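Local coordinates for protein glucose-6-phosphate isomerase (Plasmodium falciparum, PDB 3QKI) that probably catalyses the reversible conversion of alpha-D-glucose 6-phosphate to beta-D-fructose 6-phosphate, an early step of glycolysis, at residues K167-I172 / L244-S249; G180-Y185 / V220-N225; V440-L445 / N510-L515; S69-S74 / A361-Y366. One frame throughout, in Å; residues are numbered along the deposited sequence.

Contact 1 (K167-I172 / L244-S249); sequences KNVICI and LVIIIS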
loop_
_atom_site.group_PDB
_atom_site.type_symbol
_atom_site.label_atom_id
_atom_site.label_comp_id
_atom_site.label_asym_id
_atom_site.label_seq_id
_atom_site.Cartn_x
_atom_site.Cartn_y
_atom_site.Cartn_z
ATOM N N LYS A 167 5.125 -18.634 22.484
ATOM C CA LYS A 167 4.961 -18.983 21.054
ATOM C C LYS A 167 4.538 -17.767 20.241
ATOM O O LYS A 167 4.852 -17.694 19.062
ATOM C CB LYS A 167 3.888 -20.079 20.879
ATOM N N ASN A 168 3.790 -16.832 20.862
ATOM C CA ASN A 168 3.246 -15.654 20.193
ATOM C C ASN A 168 3.715 -14.359 20.813
ATOM O O ASN A 168 3.967 -14.291 22.019
ATOM C CB ASN A 168 1.728 -15.687 20.237
ATOM C CG ASN A 168 1.138 -17.048 19.981
ATOM O OD1 ASN A 168 1.573 -17.757 19.085
ATOM N ND2 ASN A 168 0.160 -17.450 20.782
ATOM N N VAL A 169 3.825 -13.320 19.966
ATOM C CA VAL A 169 4.173 -11.966 20.372
ATOM C C VAL A 169 3.187 -10.995 19.728
ATOM O O VAL A 169 3.093 -10.938 18.498
ATOM C CB VAL A 169 5.643 -11.599 20.048
ATOM C CG1 VAL A 169 5.970 -10.217 20.576
ATOM C CG2 VAL A 169 6.626 -12.631 20.610
ATOM N N ILE A 170 2.413 -10.288 20.537
ATOM C CA ILE A 170 1.532 -9.238 20.041
ATOM C C ILE A 170 2.223 -7.898 20.337
ATOM O O ILE A 170 2.412 -7.556 21.507
ATOM C CB ILE A 170 0.094 -9.272 20.621
ATOM C CG1 ILE A 170 -0.574 -10.640 20.408
ATOM C CG2 ILE A 170 -0.756 -8.102 20.047
ATOM C CD1 ILE A 170 -1.990 -10.739 20.990
ATOM N N CYS A 171 2.644 -7.170 19.284
ATOM C CA CYS A 171 3.236 -5.829 19.422
ATOM C C CYS A 171 2.121 -4.817 19.286
ATOM O O CYS A 171 1.426 -4.802 18.268
ATOM C CB CYS A 171 4.326 -5.571 18.394
ATOM S SG CYS A 171 5.733 -6.672 18.542
ATOM N N ILE A 172 1.938 -3.988 20.323
ATOM C CA ILE A 172 0.887 -2.972 20.317
ATOM C C ILE A 172 1.573 -1.624 20.213
ATOM O O ILE A 172 2.363 -1.257 21.098
ATOM C CB ILE A 172 -0.040 -3.064 21.543
ATOM C CG1 ILE A 172 -0.524 -4.520 21.812
ATOM C CG2 ILE A 172 -1.219 -2.083 21.402
ATOM C CD1 ILE A 172 -1.381 -4.681 23.071
ATOM N N LEU A 244 3.062 -13.434 24.580
ATOM C CA LEU A 244 3.783 -12.307 25.163
ATOM C C LEU A 244 3.222 -11.036 24.488
ATOM O O LEU A 244 3.054 -11.009 23.275
ATOM C CB LEU A 244 5.295 -12.419 24.929
ATOM C CG LEU A 244 6.146 -11.317 25.597
ATOM C CD1 LEU A 244 6.159 -11.454 27.107
ATOM C CD2 LEU A 244 7.539 -11.292 25.047
ATOM N N VAL A 245 2.880 -10.016 25.277
ATOM C CA VAL A 245 2.347 -8.771 24.772
ATOM C C VAL A 245 3.370 -7.649 24.998
ATOM O O VAL A 245 3.808 -7.431 26.132
ATOM C CB VAL A 245 0.982 -8.477 25.427
ATOM C CG1 VAL A 245 0.410 -7.153 24.959
ATOM C CG2 VAL A 245 -0.009 -9.616 25.165
ATOM N N ILE A 246 3.754 -6.958 23.922
ATOM C CA ILE A 246 4.701 -5.830 23.981
ATOM C C ILE A 246 3.946 -4.541 23.677
ATOM O O ILE A 246 3.422 -4.403 22.574
ATOM C CB ILE A 246 5.935 -6.013 23.062
ATOM C CG1 ILE A 246 6.617 -7.376 23.303
ATOM C CG2 ILE A 246 6.929 -4.821 23.199
ATOM C CD1 ILE A 246 7.804 -7.690 22.359
ATOM N N ILE A 247 3.886 -3.605 24.657
ATOM C CA ILE A 247 3.202 -2.327 24.504
ATOM C C ILE A 247 4.262 -1.245 24.246
ATOM O O ILE A 247 5.128 -0.999 25.095
ATOM C CB ILE A 247 2.282 -2.017 25.711
ATOM C CG1 ILE A 247 1.336 -3.219 26.000
ATOM C CG2 ILE A 247 1.465 -0.752 25.443
ATOM C CD1 ILE A 247 0.893 -3.308 27.476
ATOM N N ILE A 248 4.199 -0.623 23.062
ATOM C CA ILE A 248 5.180 0.369 22.621
ATOM C C ILE A 248 4.569 1.750 22.568
ATOM O O ILE A 248 3.706 2.021 21.724
ATOM C CB ILE A 248 5.841 -0.039 21.282
ATOM C CG1 ILE A 248 6.442 -1.472 21.378
ATOM C CG2 ILE A 248 6.949 1.003 20.934
ATOM C CD1 ILE A 248 6.317 -2.282 20.218
ATOM N N SER A 249 5.014 2.625 23.495
ATOM C CA SER A 249 4.531 4.010 23.611
ATOM C C SER A 249 5.470 4.758 24.528
ATOM O O SER A 249 5.575 4.399 25.709
ATOM C CB SER A 249 3.106 4.056 24.184
ATOM O OG SER A 249 2.734 5.385 24.501
#
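Asn168 to Ile172 and Leu244 to Ile248 run side by side as neighbouring parallel strands, with axes 4.7 Å apart and Val169 level with Leu244. Five backbone hydrogen bonds lace them together; Leu244, Ile170, Ile246 and Ile172 each use both N and O in this ladder, while Asn168 gives only its O and Ile248 only its N, and the Ile172 N to Ile246 O bond measures 2.7 Å. The tight packing lies in two diagonal side-chain pairs, one on each face of the sheet. On the face of Val169 and Cys171, Val169 CG1 lies 3.6 Å from Ile246 CD1; the methyl stands opposite its own backbone N (chi1 -176°), which carries it toward the next residue pair. On the other face Ile172 CD1 meets Val245 CG1 at 3.6 Å. Packing is slacker round Cys171, whose SG comes only to 4.5 Å from Ile246 CD1, and at Ile172 CD1 and Ile247 CG1, 4.3 Å apart. Solvent is approached at Lys167, which is partly exposed and touches nothing on the other strand, while Ser249, a fructose 6-phosphate-binding residue, follows the opposite, C-terminal end, as is common for ligand sites on parallel sheets. Helix 318-328 covers Val169, Cys171, Leu244 and Ile246, helix 255-268 covers Ile172 and Val245, and strands 219-223 and 282-285 continue the sheet beyond the pair.

Contact 2 (G180-Y185 / V220-N225); sequences GTEFVY and VRFLAN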
loop_
_atom_site.group_PDB
_atom_site.type_symbol
_atom_site.label_atom_id
_atom_site.label_comp_id
_atom_site.label_asym_id
_atom_site.label_seq_id
_atom_site.Cartn_x
_atom_site.Cartn_y
_atom_site.Cartn_z
ATOM N N GLY A 180 8.486 0.297 11.020
ATOM C CA GLY A 180 9.846 -0.173 10.776
ATOM C C GLY A 180 10.011 -1.616 11.205
ATOM O O GLY A 180 10.569 -2.431 10.463
ATOM N N THR A 181 9.474 -1.954 12.391
ATOM C CA THR A 181 9.541 -3.317 12.914
ATOM C C THR A 181 8.885 -4.310 11.938
ATOM O O THR A 181 9.501 -5.328 11.630
ATOM C CB THR A 181 8.902 -3.390 14.303
ATOM O OG1 THR A 181 9.433 -2.332 15.096
ATOM C CG2 THR A 181 9.121 -4.756 14.990
ATOM N N GLU A 182 7.651 -4.012 11.466
ATOM C CA GLU A 182 6.955 -4.911 10.562
ATOM C C GLU A 182 7.699 -5.069 9.231
ATOM O O GLU A 182 7.772 -6.188 8.695
ATOM C CB GLU A 182 5.473 -4.526 10.368
ATOM C CG GLU A 182 4.770 -5.550 9.482
ATOM C CD GLU A 182 3.263 -5.527 9.532
ATOM O OE1 GLU A 182 2.687 -4.422 9.628
ATOM O OE2 GLU A 182 2.657 -6.617 9.456
ATOM N N PHE A 183 8.308 -3.979 8.737
ATOM C CA PHE A 183 9.115 -4.049 7.516
ATOM C C PHE A 183 10.219 -5.107 7.745
ATOM O O PHE A 183 10.325 -6.043 6.965
ATOM C CB PHE A 183 9.694 -2.650 7.136
ATOM C CG PHE A 183 11.124 -2.632 6.605
ATOM C CD1 PHE A 183 11.520 -3.484 5.578
ATOM C CD2 PHE A 183 12.076 -1.780 7.152
ATOM C CE1 PHE A 183 12.854 -3.521 5.148
ATOM C CE2 PHE A 183 13.394 -1.777 6.678
ATOM C CZ PHE A 183 13.772 -2.649 5.682
ATOM N N VAL A 184 11.014 -4.959 8.813
ATOM C CA VAL A 184 12.148 -5.858 9.109
ATOM C C VAL A 184 11.687 -7.278 9.412
ATOM O O VAL A 184 12.309 -8.228 8.951
ATOM C CB VAL A 184 13.109 -5.300 10.200
ATOM C CG1 VAL A 184 14.302 -6.246 10.427
ATOM C CG2 VAL A 184 13.610 -3.905 9.831
ATOM N N TYR A 185 10.589 -7.425 10.156
ATOM C CA TYR A 185 10.038 -8.713 10.498
ATOM C C TYR A 185 9.680 -9.529 9.223
ATOM O O TYR A 185 10.167 -10.643 9.029
ATOM C CB TYR A 185 8.826 -8.557 11.438
ATOM C CG TYR A 185 8.201 -9.894 11.741
ATOM C CD1 TYR A 185 8.876 -10.843 12.516
ATOM C CD2 TYR A 185 6.980 -10.258 11.172
ATOM C CE1 TYR A 185 8.349 -12.107 12.723
ATOM C CE2 TYR A 185 6.449 -11.527 11.367
ATOM C CZ TYR A 185 7.132 -12.441 12.157
ATOM O OH TYR A 185 6.577 -13.653 12.421
ATOM N N VAL A 220 4.348 -13.605 15.395
ATOM C CA VAL A 220 4.371 -12.176 15.687
ATOM C C VAL A 220 3.212 -11.477 14.991
ATOM O O VAL A 220 3.038 -11.614 13.784
ATOM C CB VAL A 220 5.746 -11.552 15.346
ATOM C CG1 VAL A 220 5.805 -10.076 15.711
ATOM C CG2 VAL A 220 6.872 -12.323 16.029
ATOM N N ARG A 221 2.414 -10.744 15.768
ATOM C CA ARG A 221 1.271 -9.965 15.272
ATOM C C ARG A 221 1.455 -8.491 15.647
ATOM O O ARG A 221 2.029 -8.183 16.701
ATOM C CB ARG A 221 -0.056 -10.507 15.861
ATOM C CG ARG A 221 -0.238 -12.010 15.659
ATOM C CD ARG A 221 -1.224 -12.326 14.571
ATOM N NE ARG A 221 -1.405 -13.769 14.348
ATOM C CZ ARG A 221 -2.455 -14.484 14.737
ATOM N NH1 ARG A 221 -3.437 -13.919 15.428
ATOM N NH2 ARG A 221 -2.545 -15.768 14.416
ATOM N N PHE A 222 0.993 -7.576 14.781
ATOM C CA PHE A 222 1.075 -6.123 15.016
ATOM C C PHE A 222 -0.330 -5.559 15.190
ATOM O O PHE A 222 -1.141 -5.635 14.273
ATOM C CB PHE A 222 1.846 -5.416 13.902
ATOM C CG PHE A 222 3.279 -5.871 13.810
ATOM C CD1 PHE A 222 3.645 -6.897 12.936
ATOM C CD2 PHE A 222 4.264 -5.284 14.601
ATOM C CE1 PHE A 222 4.957 -7.353 12.880
ATOM C CE2 PHE A 222 5.583 -5.746 14.552
ATOM C CZ PHE A 222 5.926 -6.771 13.681
ATOM N N LEU A 223 -0.632 -5.072 16.408
ATOM C CA LEU A 223 -1.932 -4.509 16.710
ATOM C C LEU A 223 -1.712 -3.004 16.673
ATOM O O LEU A 223 -1.175 -2.406 17.618
ATOM C CB LEU A 223 -2.473 -5.018 18.064
ATOM C CG LEU A 223 -3.762 -4.376 18.565
ATOM C CD1 LEU A 223 -4.858 -4.395 17.493
ATOM C CD2 LEU A 223 -4.227 -5.042 19.845
ATOM N N ALA A 224 -2.060 -2.408 15.517
ATOM C CA ALA A 224 -1.814 -1.002 15.244
ATOM C C ALA A 224 -3.043 -0.142 15.166
ATOM O O ALA A 224 -3.036 0.962 15.684
ATOM C CB ALA A 224 -0.983 -0.858 13.983
ATOM N N ASN A 225 -4.109 -0.638 14.553
ATOM C CA ASN A 225 -5.328 0.150 14.417
ATOM C C ASN A 225 -6.169 0.143 15.698
ATOM O O ASN A 225 -6.304 -0.900 16.337
ATOM C CB ASN A 225 -6.155 -0.417 13.232
ATOM C CG ASN A 225 -7.036 0.578 12.560
ATOM O OD1 ASN A 225 -7.597 1.466 13.196
ATOM N ND2 ASN A 225 -7.240 0.403 11.265
#
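Phe222 pushes its ring from strand 219-223 into a notch made by Thr181, Glu182 and Tyr185 of helix 179-197. Helix and strand run roughly antiparallel, at 154°, as expected of the connecting helix in a beta-alpha-beta crossover, here joining strand 168-172 to its neighbour 219-223. Phe222 CG lies beside its backbone N, and three helix residues hold the ring at different places. Glu182 covers one face: its CB sits 3.9 Å from the ring centroid in a CH-pi contact, close to the ring normal. Beyond CB the Glu182 chain is extended and slides outward over the rim, where OE2 reaches 3.6 Å from Phe222 CD1, the carboxylate plane turned 40° from that of the ring. Thr181 approaches the edge with its methyl, CG2 standing 3.7 Å from Phe222 CE2. Tyr185 CD2 meets the same ring near its plane, 3.9 Å from Phe222 CE1. The Tyr185 ring, swung opposite its backbone N (chi1 177°), reaches back along the strand to Val220. There Val220 CB lies over one face, 3.9 Å from the Tyr185 centroid, and Val220 CG2 touches Tyr185 CE1; the two side chains pass in opposite directions. The phenol oxygen goes further, to a weak hydrogen bond with Phe218 O. Helix and sheet edge are held here by ring faces, ring edges and aliphatic carbons, with the Glu182 carboxylate only brushing the Phe222 rim, consistent with a fit that rests on shape, since no hydrogen bond crosses it.

Contact 3 (V440-L445 / N510-L515); sequences VIPVEL and NRPSTL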
loop_
_atom_site.group_PDB
_atom_site.type_symbol
_atom_site.label_atom_id
_atom_site.label_comp_id
_atom_site.label_asym_id
_atom_site.label_seq_id
_atom_site.Cartn_x
_atom_site.Cartn_y
_atom_site.Cartn_z
ATOM N N VAL A 440 4.046 10.750 -15.447
ATOM C CA VAL A 440 5.415 10.287 -15.176
ATOM C C VAL A 440 5.633 10.148 -13.667
ATOM O O VAL A 440 5.380 11.090 -12.910
ATOM C CB VAL A 440 6.507 11.170 -15.844
ATOM C CG1 VAL A 440 7.916 10.722 -15.445
ATOM C CG2 VAL A 440 6.374 11.157 -17.358
ATOM N N ILE A 441 6.089 8.953 -13.246
ATOM C CA ILE A 441 6.339 8.611 -11.842
ATOM C C ILE A 441 7.746 8.008 -11.681
ATOM O O ILE A 441 7.941 6.842 -12.037
ATOM C CB ILE A 441 5.232 7.677 -11.254
ATOM C CG1 ILE A 441 3.868 8.423 -11.222
ATOM C CG2 ILE A 441 5.611 7.201 -9.825
ATOM C CD1 ILE A 441 2.920 7.710 -11.613
ATOM N N PRO A 442 8.723 8.770 -11.112
ATOM C CA PRO A 442 10.070 8.205 -10.890
ATOM C C PRO A 442 9.975 6.961 -10.005
ATOM O O PRO A 442 9.243 6.959 -9.019
ATOM C CB PRO A 442 10.806 9.341 -10.165
ATOM C CG PRO A 442 10.098 10.577 -10.643
ATOM C CD PRO A 442 8.659 10.176 -10.671
ATOM N N VAL A 443 10.670 5.902 -10.380
ATOM C CA VAL A 443 10.616 4.642 -9.647
ATOM C C VAL A 443 11.965 4.324 -8.994
ATOM O O VAL A 443 13.023 4.716 -9.500
ATOM C CB VAL A 443 10.080 3.445 -10.496
ATOM C CG1 VAL A 443 8.697 3.709 -11.070
ATOM C CG2 VAL A 443 11.043 3.024 -11.608
ATOM N N GLU A 444 11.907 3.587 -7.882
ATOM C CA GLU A 444 13.091 3.103 -7.187
ATOM C C GLU A 444 12.886 1.585 -7.093
ATOM O O GLU A 444 11.963 1.124 -6.418
ATOM C CB GLU A 444 13.246 3.783 -5.816
ATOM C CG GLU A 444 13.598 5.253 -5.953
ATOM C CD GLU A 444 13.662 6.110 -4.698
ATOM O OE1 GLU A 444 13.881 5.558 -3.597
ATOM O OE2 GLU A 444 13.548 7.351 -4.830
ATOM N N LEU A 445 13.662 0.843 -7.893
ATOM C CA LEU A 445 13.613 -0.619 -7.997
ATOM C C LEU A 445 14.716 -1.219 -7.149
ATOM O O LEU A 445 15.864 -0.744 -7.192
ATOM C CB LEU A 445 13.732 -1.099 -9.453
ATOM C CG LEU A 445 12.814 -0.442 -10.530
ATOM C CD1 LEU A 445 12.987 -1.110 -11.870
ATOM C CD2 LEU A 445 11.375 -0.544 -10.173
ATOM N N ASN A 510 11.804 8.169 -21.482
ATOM C CA ASN A 510 12.372 9.234 -20.628
ATOM C C ASN A 510 11.748 9.237 -19.223
ATOM O O ASN A 510 11.699 10.282 -18.576
ATOM C CB ASN A 510 12.254 10.612 -21.293
ATOM C CG ASN A 510 13.134 10.756 -22.495
ATOM O OD1 ASN A 510 14.228 10.203 -22.558
ATOM N ND2 ASN A 510 12.692 11.542 -23.449
ATOM N N ARG A 511 11.251 8.054 -18.774
ATOM C CA ARG A 511 10.640 7.856 -17.470
ATOM C C ARG A 511 11.750 7.353 -16.563
ATOM O O ARG A 511 12.375 6.335 -16.856
ATOM C CB ARG A 511 9.408 6.941 -17.568
ATOM C CG ARG A 511 8.244 7.738 -18.182
ATOM C CD ARG A 511 7.175 6.901 -18.821
ATOM N NE ARG A 511 6.217 7.771 -19.516
ATOM C CZ ARG A 511 5.055 8.168 -19.017
ATOM N NH1 ARG A 511 4.281 8.995 -19.705
ATOM N NH2 ARG A 511 4.667 7.759 -17.814
ATOM N N PRO A 512 12.112 8.143 -15.537
ATOM C CA PRO A 512 13.311 7.812 -14.770
ATOM C C PRO A 512 13.187 6.681 -13.763
ATOM O O PRO A 512 12.105 6.423 -13.235
ATOM C CB PRO A 512 13.687 9.151 -14.104
ATOM C CG PRO A 512 12.409 9.858 -13.948
ATOM C CD PRO A 512 11.510 9.420 -15.088
ATOM N N SER A 513 14.326 6.059 -13.460
ATOM C CA SER A 513 14.435 4.988 -12.474
ATOM C C SER A 513 15.804 4.915 -11.803
ATOM O O SER A 513 16.840 5.218 -12.413
ATOM C CB SER A 513 14.105 3.624 -13.085
ATOM O OG SER A 513 15.094 3.212 -14.000
ATOM N N THR A 514 15.792 4.446 -10.556
ATOM C CA THR A 514 16.993 4.137 -9.812
ATOM C C THR A 514 16.943 2.642 -9.567
ATOM O O THR A 514 15.892 2.120 -9.186
ATOM C CB THR A 514 17.051 4.914 -8.496
ATOM O OG1 THR A 514 17.069 6.309 -8.794
ATOM C CG2 THR A 514 18.273 4.536 -7.669
ATOM N N LEU A 515 18.052 1.948 -9.807
ATOM C CA LEU A 515 18.166 0.519 -9.527
ATOM C C LEU A 515 19.096 0.297 -8.347
ATOM O O LEU A 515 20.210 0.821 -8.321
ATOM C CB LEU A 515 18.675 -0.283 -10.737
ATOM C CG LEU A 515 17.824 -0.321 -11.999
ATOM C CD1 LEU A 515 18.532 -1.122 -13.077
ATOM C CD2 LEU A 515 16.526 -1.020 -11.762
HETATM O O HOH W 1 9.445 6.318 -14.260
#
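Val443 and Ser513 begin a parallel pairing of strands 443-448 and 513-518, after Pro442 and Pro512 have brought the chains together. Backbone hydrogen bonds come first: Val443 N to Pro512 O, a longish 3.2 Å, then Thr514 N to Val443 O, and Leu445 N to Thr514 O at 2.9 Å. The first donor is tilted 27° from the carbonyl plane of Pro512, whereas the last bond is nearly linear at the oxygen. Weaker CA-H...O contacts accompany them, such as Ser513 CA to Val443 O at 3.3 Å. A water sits where the strands have not yet closed up, 2.7 Å from Ile441 O and 2.9 Å from Pro512 O, within hydrogen-bonding distance of both carbonyls. Among apolar contacts, Pro442 and Pro512 lie side by side and point the same way, their CG atoms in van der Waals contact; Leu445 and Leu515 do likewise, Leu445 CD1 being 3.5 Å from Leu515 CD2. Val443 CG2 is pressed against Ser513 CB at 3.5 Å, closer than usual for two carbons. Another kind of contact involves a flat polar group: Val440 CG2 sits over the centre of one face of the Arg511 guanidinium, 3.7 Å from CZ, while NH2 bonds to Ile435 O and NH1 to Gly438 O. Around the pair, strand 375-380 flanks Val443 to Leu445 and strand 64-70 flanks Ser513 to Leu515; helix 464-481 covers Leu445 and Leu515, and on the other face Glu444 meets Tyr533 and Arg536 of helix 523-543.

Contact 4 (S69-S74 / A361-Y366); sequences SRQRYS and ALTSFY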
loop_
_atom_site.group_PDB
_atom_site.type_symbol
_atom_site.label_atom_id
_atom_site.label_comp_id
_atom_site.label_asym_id
_atom_site.label_seq_id
_atom_site.Cartn_x
_atom_site.Cartn_y
_atom_site.Cartn_z
ATOM N N SER A 69 21.839 5.821 -13.631
ATOM C CA SER A 69 21.973 6.182 -15.046
ATOM C C SER A 69 20.673 6.471 -15.789
ATOM O O SER A 69 20.703 7.184 -16.798
ATOM C CB SER A 69 22.827 5.164 -15.802
ATOM O OG SER A 69 22.170 3.912 -15.829
ATOM N N ARG A 70 19.534 5.941 -15.312
ATOM C CA ARG A 70 18.263 6.214 -15.962
ATOM C C ARG A 70 17.590 7.420 -15.329
ATOM O O ARG A 70 16.382 7.433 -15.157
ATOM C CB ARG A 70 17.348 4.974 -16.009
ATOM C CG ARG A 70 17.954 3.821 -16.783
ATOM C CD ARG A 70 17.260 2.530 -16.434
ATOM N NE ARG A 70 18.019 1.389 -16.901
ATOM C CZ ARG A 70 19.110 0.909 -16.315
ATOM N NH1 ARG A 70 19.585 1.476 -15.209
ATOM N NH2 ARG A 70 19.756 -0.116 -16.850
ATOM N N GLN A 71 18.384 8.430 -14.977
ATOM C CA GLN A 71 17.914 9.714 -14.460
ATOM C C GLN A 71 18.254 10.761 -15.507
ATOM O O GLN A 71 19.272 10.653 -16.199
ATOM C CB GLN A 71 18.531 10.056 -13.078
ATOM C CG GLN A 71 18.132 9.075 -11.975
ATOM C CD GLN A 71 16.669 9.128 -11.592
ATOM O OE1 GLN A 71 15.966 10.124 -11.787
ATOM N NE2 GLN A 71 16.192 8.069 -11.007
ATOM N N ARG A 72 17.405 11.763 -15.634
ATOM C CA ARG A 72 17.517 12.795 -16.667
ATOM C C ARG A 72 18.572 13.883 -16.423
ATOM O O ARG A 72 18.275 15.075 -16.376
ATOM C CB ARG A 72 16.125 13.356 -17.034
ATOM C CG ARG A 72 15.132 12.270 -17.442
ATOM C CD ARG A 72 13.913 12.851 -18.113
ATOM N NE ARG A 72 14.247 13.323 -19.459
ATOM C CZ ARG A 72 13.431 14.012 -20.250
ATOM N NH1 ARG A 72 12.216 14.334 -19.843
ATOM N NH2 ARG A 72 13.829 14.381 -21.462
ATOM N N TYR A 73 19.816 13.457 -16.296
ATOM C CA TYR A 73 20.949 14.352 -16.136
ATOM C C TYR A 73 22.207 13.813 -16.758
ATOM O O TYR A 73 22.448 12.603 -16.752
ATOM C CB TYR A 73 21.210 14.780 -14.654
ATOM C CG TYR A 73 21.120 13.712 -13.571
ATOM C CD1 TYR A 73 20.311 13.897 -12.449
ATOM C CD2 TYR A 73 21.964 12.602 -13.586
ATOM C CE1 TYR A 73 20.255 12.951 -11.432
ATOM C CE2 TYR A 73 21.908 11.640 -12.583
ATOM C CZ TYR A 73 21.067 11.832 -11.497
ATOM O OH TYR A 73 21.011 10.908 -10.494
ATOM N N SER A 74 23.036 14.730 -17.245
ATOM C CA SER A 74 24.373 14.427 -17.732
ATOM C C SER A 74 25.262 14.401 -16.466
ATOM O O SER A 74 24.804 14.802 -15.382
ATOM C CB SER A 74 24.843 15.538 -18.660
ATOM O OG SER A 74 25.035 16.746 -17.939
ATOM N N ALA A 361 19.136 11.419 -2.559
ATOM C CA ALA A 361 18.375 12.610 -2.124
ATOM C C ALA A 361 18.442 13.714 -3.187
ATOM O O ALA A 361 17.420 14.330 -3.484
ATOM C CB ALA A 361 18.943 13.134 -0.777
ATOM N N LEU A 362 19.631 13.945 -3.792
ATOM C CA LEU A 362 19.791 14.962 -4.853
ATOM C C LEU A 362 18.942 14.640 -6.073
ATOM O O LEU A 362 18.344 15.536 -6.652
ATOM C CB LEU A 362 21.261 15.137 -5.258
ATOM C CG LEU A 362 22.180 15.865 -4.250
ATOM C CD1 LEU A 362 23.638 15.683 -4.640
ATOM C CD2 LEU A 362 21.865 17.319 -4.188
ATOM N N THR A 363 18.869 13.338 -6.435
ATOM C CA THR A 363 18.076 12.838 -7.561
ATOM C C THR A 363 16.594 13.107 -7.297
ATOM O O THR A 363 15.903 13.623 -8.171
ATOM C CB THR A 363 18.374 11.354 -7.770
ATOM O OG1 THR A 363 19.760 11.202 -8.103
ATOM C CG2 THR A 363 17.524 10.730 -8.837
ATOM N N SER A 364 16.117 12.756 -6.094
ATOM C CA SER A 364 14.732 12.952 -5.669
ATOM C C SER A 364 14.356 14.449 -5.720
ATOM O O SER A 364 13.296 14.801 -6.240
ATOM C CB SER A 364 14.561 12.402 -4.263
ATOM O OG SER A 364 13.240 12.552 -3.764
ATOM N N PHE A 365 15.227 15.313 -5.178
ATOM C CA PHE A 365 15.087 16.768 -5.145
ATOM C C PHE A 365 15.005 17.322 -6.569
ATOM O O PHE A 365 14.143 18.143 -6.861
ATOM C CB PHE A 365 16.286 17.378 -4.375
ATOM C CG PHE A 365 16.367 18.886 -4.407
ATOM C CD1 PHE A 365 15.529 19.662 -3.613
ATOM C CD2 PHE A 365 17.288 19.531 -5.230
ATOM C CE1 PHE A 365 15.613 21.062 -3.640
ATOM C CE2 PHE A 365 17.351 20.925 -5.281
ATOM C CZ PHE A 365 16.513 21.684 -4.486
ATOM N N TYR A 366 15.918 16.859 -7.458
ATOM C CA TYR A 366 15.989 17.253 -8.861
ATOM C C TYR A 366 14.674 16.913 -9.606
ATOM O O TYR A 366 14.072 17.796 -10.216
ATOM C CB TYR A 366 17.185 16.530 -9.496
ATOM C CG TYR A 366 17.391 16.788 -10.969
ATOM C CD1 TYR A 366 17.964 17.978 -11.417
ATOM C CD2 TYR A 366 17.115 15.803 -11.914
ATOM C CE1 TYR A 366 18.192 18.208 -12.770
ATOM C CE2 TYR A 366 17.339 16.021 -13.276
ATOM C CZ TYR A 366 17.889 17.222 -13.696
ATOM O OH TYR A 366 18.120 17.434 -15.031
#
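Tyr73 and Tyr366 meet where an inverse gamma turn centred on Arg72 leads from strand 64-70 toward helix 75-87, Ser74 being the N-cap of that helix. The turn is closed by Tyr73 N bonding to Gln71 O, and it presents Arg72 O and the Tyr73 ring to helix 356-371. Starting at CB, the Tyr73 side chain first passes 4.1 Å from Tyr366 OH. CG lies between backbone N and carbonyl carbon (chi1 43°), which turns the ring back over Gln71, whose CB covers one of its faces. CD1 then lies 3.7 Å from Tyr366 CE2, over a face of the Tyr366 ring, with the two ring planes inclined at 58°. Next, CE1 comes to 3.8 Å from Thr363 OG1, which sits near the plane of the Tyr73 ring at its edge, and CZ lies 3.7 Å from the same Thr363 OG1. At the tip Tyr73 OH donates to Thr363 OG1 at 2.7 Å. That threonine hydroxyl is also bonded to Leu359 O one helical turn earlier, so two bonds engage it and its rotation is probably fixed. The methyl of Thr363 takes the other direction and presses on the Gln71 amide, CG2 lying 3.3 Å from CD, while Gln71 OE1 bonds to Asn367 ND2. Tyr366 projects its ring opposite its own backbone N, and its OH completes the contact by donating to Arg72 O at 2.7 Å, tilted 25° from that carbonyl's plane.

Contacts 1 and 2, about 10 Å apart between centres, share the parallel sheet: strand 168-172 lies between strands 219-223 and 243-248, bonding to both. Contacts 3 and 4, also about 10 Å apart, meet at the mixed sheet, where Ser513 N probably bonds to Arg70 O. Between the pairs, centres are about 38 Å apart for contacts 1 and 3, on opposite sides of the chain's centre, and about 28 Å for contacts 2 and 3. Along the sequence, contact 4 spans contact 1, which spans contact 2, and contact 3 follows. The two sheets are thus separate, consistent with the two SIS domains of this family; contacts 2, 3 and 4 touch the second subunit.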